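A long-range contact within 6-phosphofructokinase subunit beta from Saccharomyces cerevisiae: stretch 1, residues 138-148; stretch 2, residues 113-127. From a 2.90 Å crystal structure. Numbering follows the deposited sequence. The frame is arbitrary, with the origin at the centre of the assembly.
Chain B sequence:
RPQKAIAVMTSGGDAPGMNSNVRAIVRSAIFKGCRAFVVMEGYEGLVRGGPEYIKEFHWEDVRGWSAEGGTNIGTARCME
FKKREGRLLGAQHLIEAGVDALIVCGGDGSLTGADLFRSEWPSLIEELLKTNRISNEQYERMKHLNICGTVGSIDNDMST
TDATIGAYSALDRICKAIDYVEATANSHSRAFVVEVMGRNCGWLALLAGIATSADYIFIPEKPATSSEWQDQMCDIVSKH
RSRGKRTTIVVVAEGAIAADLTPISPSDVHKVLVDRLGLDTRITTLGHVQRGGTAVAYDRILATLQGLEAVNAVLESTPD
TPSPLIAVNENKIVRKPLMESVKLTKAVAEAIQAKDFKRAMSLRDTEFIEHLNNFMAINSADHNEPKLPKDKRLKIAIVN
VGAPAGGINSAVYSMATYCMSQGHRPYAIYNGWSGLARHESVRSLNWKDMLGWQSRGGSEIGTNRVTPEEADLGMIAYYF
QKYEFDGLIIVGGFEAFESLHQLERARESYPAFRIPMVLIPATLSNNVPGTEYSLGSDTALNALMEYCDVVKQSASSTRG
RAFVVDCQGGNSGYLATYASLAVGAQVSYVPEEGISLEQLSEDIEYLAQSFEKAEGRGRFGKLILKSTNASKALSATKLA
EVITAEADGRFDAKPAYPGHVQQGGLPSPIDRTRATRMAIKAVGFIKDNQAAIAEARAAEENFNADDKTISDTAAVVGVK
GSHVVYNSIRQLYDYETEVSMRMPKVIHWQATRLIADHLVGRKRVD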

ATOM      1  N   GLN B 138     -32.835 -49.223 -32.690  1.00 78.06           N
ATOM      2  CA  GLN B 138     -31.432 -48.979 -32.386  1.00 78.06           C
ATOM      3  C   GLN B 138     -30.549 -49.075 -33.627  1.00 78.06           C
ATOM      4  O   GLN B 138     -29.789 -48.154 -33.934  1.00 78.06           O
ATOM      5  CB  GLN B 138     -30.954 -49.991 -31.352  1.00 81.25           C
ATOM      6  CG  GLN B 138     -31.492 -49.752 -29.969  1.00 81.25           C
ATOM      7  CD  GLN B 138     -31.170 -50.896 -29.030  1.00 81.25           C
ATOM      8  OE1 GLN B 138     -31.310 -50.772 -27.808  1.00 81.25           O
ATOM      9  NE2 GLN B 138     -30.745 -52.028 -29.597  1.00 81.25           N
ATOM     10  N   TYR B 139     -30.653 -50.207 -34.320  1.00 59.15           N
ATOM     11  CA  TYR B 139     -29.883 -50.484 -35.526  1.00 59.02           C
ATOM     12  C   TYR B 139     -29.784 -49.259 -36.433  1.00 59.15           C
ATOM     13  O   TYR B 139     -28.690 -48.805 -36.795  1.00 58.39           O
ATOM     14  CB  TYR B 139     -30.542 -51.624 -36.300  1.00 81.28           C
ATOM     15  CG  TYR B 139     -29.784 -52.032 -37.546  1.00 81.28           C
ATOM     16  CD1 TYR B 139     -28.707 -52.923 -37.475  1.00 81.28           C
ATOM     17  CD2 TYR B 139     -30.146 -51.532 -38.797  1.00 81.28           C
ATOM     18  CE1 TYR B 139     -28.008 -53.311 -38.629  1.00 81.28           C
ATOM     19  CE2 TYR B 139     -29.455 -51.909 -39.956  1.00 81.28           C
ATOM     20  CZ  TYR B 139     -28.391 -52.798 -39.865  1.00 81.28           C
ATOM     21  OH  TYR B 139     -27.721 -53.174 -41.007  1.00 81.28           O
ATOM     22  N   GLU B 140     -30.954 -48.748 -36.807  1.00 81.28           N
ATOM     23  CA  GLU B 140     -31.076 -47.581 -37.674  1.00 81.28           C
ATOM     24  C   GLU B 140     -30.382 -46.402 -37.009  1.00 81.28           C
ATOM     25  O   GLU B 140     -29.477 -45.791 -37.588  1.00 81.28           O
ATOM     26  N   ARG B 141     -30.831 -46.097 -35.788  1.00 81.28           N
ATOM     27  CA  ARG B 141     -30.318 -44.991 -34.970  1.00 81.28           C
ATOM     28  C   ARG B 141     -28.780 -44.916 -34.915  1.00 81.28           C
ATOM     29  O   ARG B 141     -28.209 -43.819 -34.839  1.00 81.28           O
ATOM     30  CB  ARG B 141     -30.907 -45.097 -33.549  1.00 81.28           C
ATOM     31  N   MET B 142     -28.100 -46.058 -34.971  1.00 80.66           N
ATOM     32  CA  MET B 142     -26.651 -46.016 -34.918  1.00 80.66           C
ATOM     33  C   MET B 142     -25.951 -47.150 -35.655  1.00 80.66           C
ATOM     34  O   MET B 142     -25.248 -47.961 -35.051  1.00 80.66           O
ATOM     35  CB  MET B 142     -26.208 -45.960 -33.458  1.00 81.28           C
ATOM     36  CG  MET B 142     -27.005 -46.855 -32.538  1.00 81.28           C
ATOM     37  SD  MET B 142     -26.939 -46.254 -30.826  1.00 81.28           S
ATOM     38  CE  MET B 142     -25.284 -46.721 -30.359  1.00 81.28           C
ATOM     39  N   LYS B 143     -26.127 -47.186 -36.971  1.00 81.28           N
ATOM     40  CA  LYS B 143     -25.504 -48.218 -37.786  1.00 81.28           C
ATOM     41  C   LYS B 143     -24.046 -47.891 -38.127  1.00 81.28           C
ATOM     42  O   LYS B 143     -23.372 -48.658 -38.822  1.00 81.28           O
ATOM     43  N   HIS B 144     -23.556 -46.763 -37.622  1.00 81.28           N
ATOM     44  CA  HIS B 144     -22.178 -46.356 -37.881  1.00 81.28           C
ATOM     45  C   HIS B 144     -21.423 -45.975 -36.634  1.00 81.28           C
ATOM     46  O   HIS B 144     -21.960 -45.280 -35.763  1.00 81.28           O
ATOM     47  CB  HIS B 144     -22.134 -45.160 -38.822  1.00 81.28           C
ATOM     48  CG  HIS B 144     -22.656 -45.464 -40.180  1.00 81.28           C
ATOM     49  ND1 HIS B 144     -22.117 -46.455 -40.970  1.00 81.28           N
ATOM     50  CD2 HIS B 144     -23.699 -44.949 -40.870  1.00 81.28           C
ATOM     51  CE1 HIS B 144     -22.808 -46.541 -42.091  1.00 81.28           C
ATOM     52  NE2 HIS B 144     -23.775 -45.638 -42.054  1.00 81.28           N
ATOM     53  N   LEU B 145     -20.170 -46.419 -36.560  1.00 81.28           N
ATOM     54  CA  LEU B 145     -19.323 -46.083 -35.421  1.00 81.28           C
ATOM     55  C   LEU B 145     -18.339 -44.979 -35.800  1.00 81.28           C
ATOM     56  O   LEU B 145     -17.607 -45.083 -36.790  1.00 81.28           O
ATOM     57  CB  LEU B 145     -18.539 -47.304 -34.937  1.00 64.33           C
ATOM     58  CG  LEU B 145     -17.702 -47.017 -33.690  1.00 63.70           C
ATOM     59  CD1 LEU B 145     -18.629 -46.644 -32.529  1.00 63.47           C
ATOM     60  CD2 LEU B 145     -16.865 -48.241 -33.344  1.00 64.00           C
ATOM     61  N   ASN B 146     -18.338 -43.907 -35.025  1.00 81.20           N
ATOM     62  CA  ASN B 146     -17.402 -42.827 -35.286  1.00 81.20           C
ATOM     63  C   ASN B 146     -16.343 -42.878 -34.179  1.00 81.20           C
ATOM     64  O   ASN B 146     -16.667 -42.946 -32.987  1.00 81.20           O
ATOM     65  CB  ASN B 146     -18.096 -41.461 -35.253  1.00 81.28           C
ATOM     66  CG  ASN B 146     -19.274 -41.370 -36.209  1.00 81.28           C
ATOM     67  OD1 ASN B 146     -20.327 -41.979 -35.984  1.00 81.28           O
ATOM     68  ND2 ASN B 146     -19.105 -40.600 -37.285  1.00 81.28           N
ATOM     69  N   ILE B 147     -15.076 -42.861 -34.572  1.00 81.28           N
ATOM     70  CA  ILE B 147     -14.017 -42.893 -33.578  1.00 81.28           C
ATOM     71  C   ILE B 147     -12.956 -41.857 -33.876  1.00 81.28           C
ATOM     72  O   ILE B 147     -12.939 -41.255 -34.957  1.00 81.28           O
ATOM     73  CB  ILE B 147     -13.322 -44.255 -33.524  1.00 47.49           C
ATOM     74  CG1 ILE B 147     -12.370 -44.396 -34.721  1.00 47.49           C
ATOM     75  CG2 ILE B 147     -14.378 -45.347 -33.451  1.00 47.49           C
ATOM     76  CD1 ILE B 147     -11.526 -45.681 -34.689  1.00 61.20           C
ATOM     77  N   CYS B 148     -12.100 -41.636 -32.882  1.00 78.40           N
ATOM     78  CA  CYS B 148     -10.982 -40.719 -33.007  1.00 78.19           C
ATOM     79  C   CYS B 148      -9.911 -41.178 -32.060  1.00 77.49           C
ATOM     80  O   CYS B 148     -10.186 -41.672 -30.963  1.00 78.10           O
ATOM     81  CB  CYS B 148     -11.344 -39.284 -32.678  1.00 81.28           C
ATOM     82  SG  CYS B 148      -9.967 -38.189 -33.098  1.00 81.28           S
TER
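Stretch 2 (113-127) GADLFRSEWPSLIEE

Stretch 2 lies in a helix that begins before it and continues beyond it, and it packs along a segment of stretch 1 that changes conformation as it goes: the last turn of a helix (138-141), a connecting loop, and the first residues of a strand (146-148). The strand and the helix run almost exactly antiparallel, with 173° between their N-to-C directions and a closest approach of 8.9 Å between axes. The CA register also runs in opposite directions along the two stretches: the CA of Tyr-139 lies 6.7 Å from the CA of Ile-125, the CA of Lys-143 is 6.3 Å from the CA of Pro-122, and the CA of Leu-145 comes within 5.5 Å of the CA of Arg-118. In all, the contact buries 665 Å², summed over both sides.

Two hydrogen bonds cross the contact, and in both a side chain of the helix donates to a backbone carbonyl of stretch 1. Arg-118, extended with its first three chi angles all t, places NE 2.9 Å from O of Leu-145, at an N-H...O angle of 139°; the carbonyl lies at the edge of the guanidinium, near its plane, as donation from NE requires. NH1 and NH2 of the same group are hydrogen-bonded elsewhere in the structure, so all three guanidinium nitrogens are satisfied. The second bond runs from Trp-121 NE1 to O of Met-142, longer at 3.3 Å but straighter at 154°. It forms where stretch 1 leaves its helix: Met-142 is the first residue with non-helical phi/psi, although its N still bonds to O of Gln-138 at 2.9 Å. The indole NH is therefore satisfied by Met-142 alone among nearby carbonyls of stretch 1; O of Lys-143 is 3.5 Å from NE1 of Trp-121, but the angle is too poor for a hydrogen bond. O of Lys-143 lies at the ring edge, 3.2 Å from CD1 of Trp-121 and 3.3 Å from CD1 of Ile-125.

The helix carries a kink at Pro-122, whose N, lacking a hydrogen, makes no bond to the preceding turn. Regular bonding resumes beyond it, with Ile-125 N donating to O of Trp-121 at 2.9 Å.

Apolar contacts accompany the two hydrogen bonds. Leu-145, whose CA-to-CB bond points toward the helix, has the largest covered area of any residue here. CB of Leu-145 sits over the face of the Trp-121 five-membered ring, 3.7 Å from the centroid in a CH-pi contact, while CD2 of Leu-145 reaches CD2 of Phe-117 at 3.3 Å. Two residues further on, in the strand, the CA-to-CB bond of Ile-147 also points toward the helix, and CD1 of Ile-147 is 3.6 Å from CB of Ala-114; Asn-146 between them points away, and its ND2 finds a hydrogen bond elsewhere in the structure. At the other end of the contact, Tyr-139 starts sideways but brings its ring nearer, with CE1 3.7 Å from CG1 of Ile-125.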

ATOM      1  N   GLY B 113      -6.765 -51.078 -33.241  1.00 79.70           N
ATOM      2  CA  GLY B 113      -7.836 -51.934 -32.766  1.00 79.70           C
ATOM      3  C   GLY B 113      -9.164 -51.212 -32.934  1.00 79.70           C
ATOM      4  O   GLY B 113     -10.139 -51.803 -33.389  1.00 79.70           O
ATOM      5  N   ALA B 114      -9.185 -49.926 -32.577  1.00 81.28           N
ATOM      6  CA  ALA B 114     -10.375 -49.082 -32.675  1.00 81.28           C
ATOM      7  C   ALA B 114     -10.894 -48.992 -34.112  1.00 81.28           C
ATOM      8  O   ALA B 114     -12.097 -49.175 -34.363  1.00 81.28           O
ATOM      9  CB  ALA B 114     -10.062 -47.699 -32.155  1.00 54.44           C
ATOM     10  N   ASP B 115      -9.982 -48.702 -35.043  1.00 81.28           N
ATOM     11  CA  ASP B 115     -10.316 -48.602 -36.468  1.00 81.28           C
ATOM     12  C   ASP B 115     -10.941 -49.910 -36.962  1.00 81.28           C
ATOM     13  O   ASP B 115     -12.049 -49.900 -37.504  1.00 81.28           O
ATOM     14  CB  ASP B 115      -9.065 -48.310 -37.303  1.00 81.28           C
ATOM     15  CG  ASP B 115      -9.385 -48.107 -38.773  1.00 81.28           C
ATOM     16  OD1 ASP B 115      -9.565 -46.939 -39.195  1.00 81.28           O
ATOM     17  OD2 ASP B 115      -9.475 -49.123 -39.500  1.00 81.28           O
ATOM     18  N   LEU B 116     -10.227 -51.024 -36.781  1.00 81.28           N
ATOM     19  CA  LEU B 116     -10.742 -52.323 -37.199  1.00 81.28           C
ATOM     20  C   LEU B 116     -12.164 -52.463 -36.684  1.00 81.28           C
ATOM     21  O   LEU B 116     -13.083 -52.782 -37.446  1.00 81.28           O
ATOM     22  N   PHE B 117     -12.338 -52.207 -35.391  1.00 81.28           N
ATOM     23  CA  PHE B 117     -13.654 -52.274 -34.765  1.00 81.28           C
ATOM     24  C   PHE B 117     -14.640 -51.448 -35.583  1.00 81.28           C
ATOM     25  O   PHE B 117     -15.734 -51.912 -35.918  1.00 81.28           O
ATOM     26  CB  PHE B 117     -13.597 -51.732 -33.329  1.00 81.28           C
ATOM     27  CG  PHE B 117     -14.867 -51.956 -32.540  1.00 81.28           C
ATOM     28  CD1 PHE B 117     -15.440 -53.219 -32.454  1.00 81.28           C
ATOM     29  CD2 PHE B 117     -15.493 -50.901 -31.891  1.00 81.28           C
ATOM     30  CE1 PHE B 117     -16.615 -53.422 -31.743  1.00 81.28           C
ATOM     31  CE2 PHE B 117     -16.674 -51.101 -31.174  1.00 81.28           C
ATOM     32  CZ  PHE B 117     -17.233 -52.362 -31.102  1.00 81.28           C
ATOM     33  N   ARG B 118     -14.235 -50.227 -35.914  1.00 81.27           N
ATOM     34  CA  ARG B 118     -15.073 -49.329 -36.690  1.00 81.27           C
ATOM     35  C   ARG B 118     -15.532 -49.978 -37.995  1.00 81.27           C
ATOM     36  O   ARG B 118     -16.725 -49.988 -38.321  1.00 81.27           O
ATOM     37  CB  ARG B 118     -14.316 -48.040 -37.008  1.00 80.18           C
ATOM     38  CG  ARG B 118     -15.226 -46.927 -37.460  1.00 79.93           C
ATOM     39  CD  ARG B 118     -14.468 -45.811 -38.146  1.00 80.10           C
ATOM     40  NE  ARG B 118     -15.392 -44.819 -38.703  1.00 80.18           N
ATOM     41  CZ  ARG B 118     -15.029 -43.802 -39.480  1.00 79.82           C
ATOM     42  NH1 ARG B 118     -13.753 -43.622 -39.803  1.00 78.67           N
ATOM     43  NH2 ARG B 118     -15.952 -42.973 -39.953  1.00 79.40           N
ATOM     44  N   SER B 119     -14.584 -50.517 -38.747  1.00 81.28           N
ATOM     45  CA  SER B 119     -14.908 -51.154 -40.017  1.00 81.28           C
ATOM     46  C   SER B 119     -15.792 -52.387 -39.817  1.00 81.28           C
ATOM     47  O   SER B 119     -16.750 -52.625 -40.564  1.00 81.28           O
ATOM     48  CB  SER B 119     -13.617 -51.529 -40.742  1.00 81.28           C
ATOM     49  OG  SER B 119     -12.883 -50.352 -41.073  1.00 81.28           O
ATOM     50  N   GLU B 120     -15.469 -53.160 -38.794  1.00 72.27           N
ATOM     51  CA  GLU B 120     -16.223 -54.361 -38.474  1.00 72.18           C
ATOM     52  C   GLU B 120     -17.582 -54.039 -37.826  1.00 72.27           C
ATOM     53  O   GLU B 120     -18.388 -54.927 -37.594  1.00 72.07           O
ATOM     54  CB  GLU B 120     -15.381 -55.224 -37.541  1.00 81.28           C
ATOM     55  CG  GLU B 120     -15.949 -56.575 -37.232  1.00 81.28           C
ATOM     56  CD  GLU B 120     -15.037 -57.357 -36.308  1.00 81.28           C
ATOM     57  OE1 GLU B 120     -15.293 -58.563 -36.079  1.00 81.28           O
ATOM     58  OE2 GLU B 120     -14.056 -56.758 -35.805  1.00 81.28           O
ATOM     59  N   TRP B 121     -17.837 -52.767 -37.552  1.00 67.99           N
ATOM     60  CA  TRP B 121     -19.093 -52.361 -36.924  1.00 67.99           C
ATOM     61  C   TRP B 121     -20.337 -52.774 -37.725  1.00 67.99           C
ATOM     62  O   TRP B 121     -21.218 -53.480 -37.210  1.00 67.99           O
ATOM     63  CB  TRP B 121     -19.093 -50.831 -36.680  1.00 61.83           C
ATOM     64  CG  TRP B 121     -20.319 -50.252 -35.948  1.00 61.78           C
ATOM     65  CD1 TRP B 121     -21.431 -49.683 -36.519  1.00 61.80           C
ATOM     66  CD2 TRP B 121     -20.523 -50.190 -34.527  1.00 60.75           C
ATOM     67  NE1 TRP B 121     -22.307 -49.272 -35.545  1.00 60.70           N
ATOM     68  CE2 TRP B 121     -21.781 -49.566 -34.314  1.00 60.41           C
ATOM     69  CE3 TRP B 121     -19.770 -50.599 -33.417  1.00 58.79           C
ATOM     70  CZ2 TRP B 121     -22.303 -49.342 -33.032  1.00 59.46           C
ATOM     71  CZ3 TRP B 121     -20.293 -50.377 -32.144  1.00 58.41           C
ATOM     72  CH2 TRP B 121     -21.551 -49.751 -31.965  1.00 58.84           C
ATOM     73  N   PRO B 122     -20.430 -52.336 -38.991  1.00 81.28           N
ATOM     74  CA  PRO B 122     -21.612 -52.721 -39.763  1.00 81.28           C
ATOM     75  C   PRO B 122     -21.852 -54.232 -39.653  1.00 81.28           C
ATOM     76  O   PRO B 122     -22.962 -54.677 -39.314  1.00 81.28           O
ATOM     77  CB  PRO B 122     -21.251 -52.277 -41.181  1.00 65.69           C
ATOM     78  CG  PRO B 122     -20.357 -51.096 -40.956  1.00 64.70           C
ATOM     79  CD  PRO B 122     -19.469 -51.604 -39.837  1.00 66.13           C
ATOM     80  N   SER B 123     -20.799 -55.010 -39.917  1.00 81.24           N
ATOM     81  CA  SER B 123     -20.881 -56.466 -39.847  1.00 81.24           C
ATOM     82  C   SER B 123     -21.410 -56.978 -38.496  1.00 81.24           C
ATOM     83  O   SER B 123     -22.154 -57.969 -38.446  1.00 81.24           O
ATOM     84  N   LEU B 124     -21.028 -56.306 -37.409  1.00 81.09           N
ATOM     85  CA  LEU B 124     -21.453 -56.688 -36.064  1.00 81.09           C
ATOM     86  C   LEU B 124     -22.905 -56.339 -35.776  1.00 81.09           C
ATOM     87  O   LEU B 124     -23.664 -57.171 -35.293  1.00 81.09           O
ATOM     88  CB  LEU B 124     -20.567 -56.014 -35.034  1.00 81.28           C
ATOM     89  CG  LEU B 124     -19.112 -56.443 -35.113  1.00 81.28           C
ATOM     90  CD1 LEU B 124     -18.240 -55.432 -34.394  1.00 81.28           C
ATOM     91  CD2 LEU B 124     -18.961 -57.809 -34.511  1.00 81.28           C
ATOM     92  N   ILE B 125     -23.304 -55.109 -36.060  1.00 80.68           N
ATOM     93  CA  ILE B 125     -24.689 -54.751 -35.800  1.00 80.68           C
ATOM     94  C   ILE B 125     -25.634 -55.671 -36.568  1.00 80.68           C
ATOM     95  O   ILE B 125     -26.698 -56.046 -36.058  1.00 80.68           O
ATOM     96  CB  ILE B 125     -24.987 -53.283 -36.181  1.00 81.28           C
ATOM     97  CG1 ILE B 125     -24.457 -52.994 -37.579  1.00 81.28           C
ATOM     98  CG2 ILE B 125     -24.395 -52.341 -35.135  1.00 81.28           C
ATOM     99  CD1 ILE B 125     -24.749 -51.603 -38.025  1.00 60.41           C
ATOM    100  N   GLU B 126     -25.246 -56.036 -37.791  1.00 80.95           N
ATOM    101  CA  GLU B 126     -26.078 -56.922 -38.601  1.00 80.94           C
ATOM    102  C   GLU B 126     -26.351 -58.214 -37.847  1.00 80.26           C
ATOM    103  O   GLU B 126     -27.507 -58.606 -37.647  1.00 77.78           O
ATOM    104  CB  GLU B 126     -25.409 -57.213 -39.947  1.00 81.28           C
ATOM    105  N   GLU B 127     -25.285 -58.877 -37.418  1.00 69.09           N
ATOM    106  CA  GLU B 127     -25.480 -60.101 -36.668  1.00 69.09           C
ATOM    107  C   GLU B 127     -26.328 -59.755 -35.449  1.00 69.09           C
ATOM    108  O   GLU B 127     -27.310 -60.427 -35.157  1.00 69.09           O
ATOM    109  CB  GLU B 127     -24.150 -60.709 -36.218  1.00 77.74           C
ATOM    110  CG  GLU B 127     -24.371 -62.074 -35.602  1.00 77.74           C
ATOM    111  CD  GLU B 127     -23.099 -62.765 -35.211  1.00 77.74           C
ATOM    112  OE1 GLU B 127     -22.061 -62.499 -35.871  1.00 77.74           O
ATOM    113  OE2 GLU B 127     -23.153 -63.585 -34.258  1.00 77.74           O
TER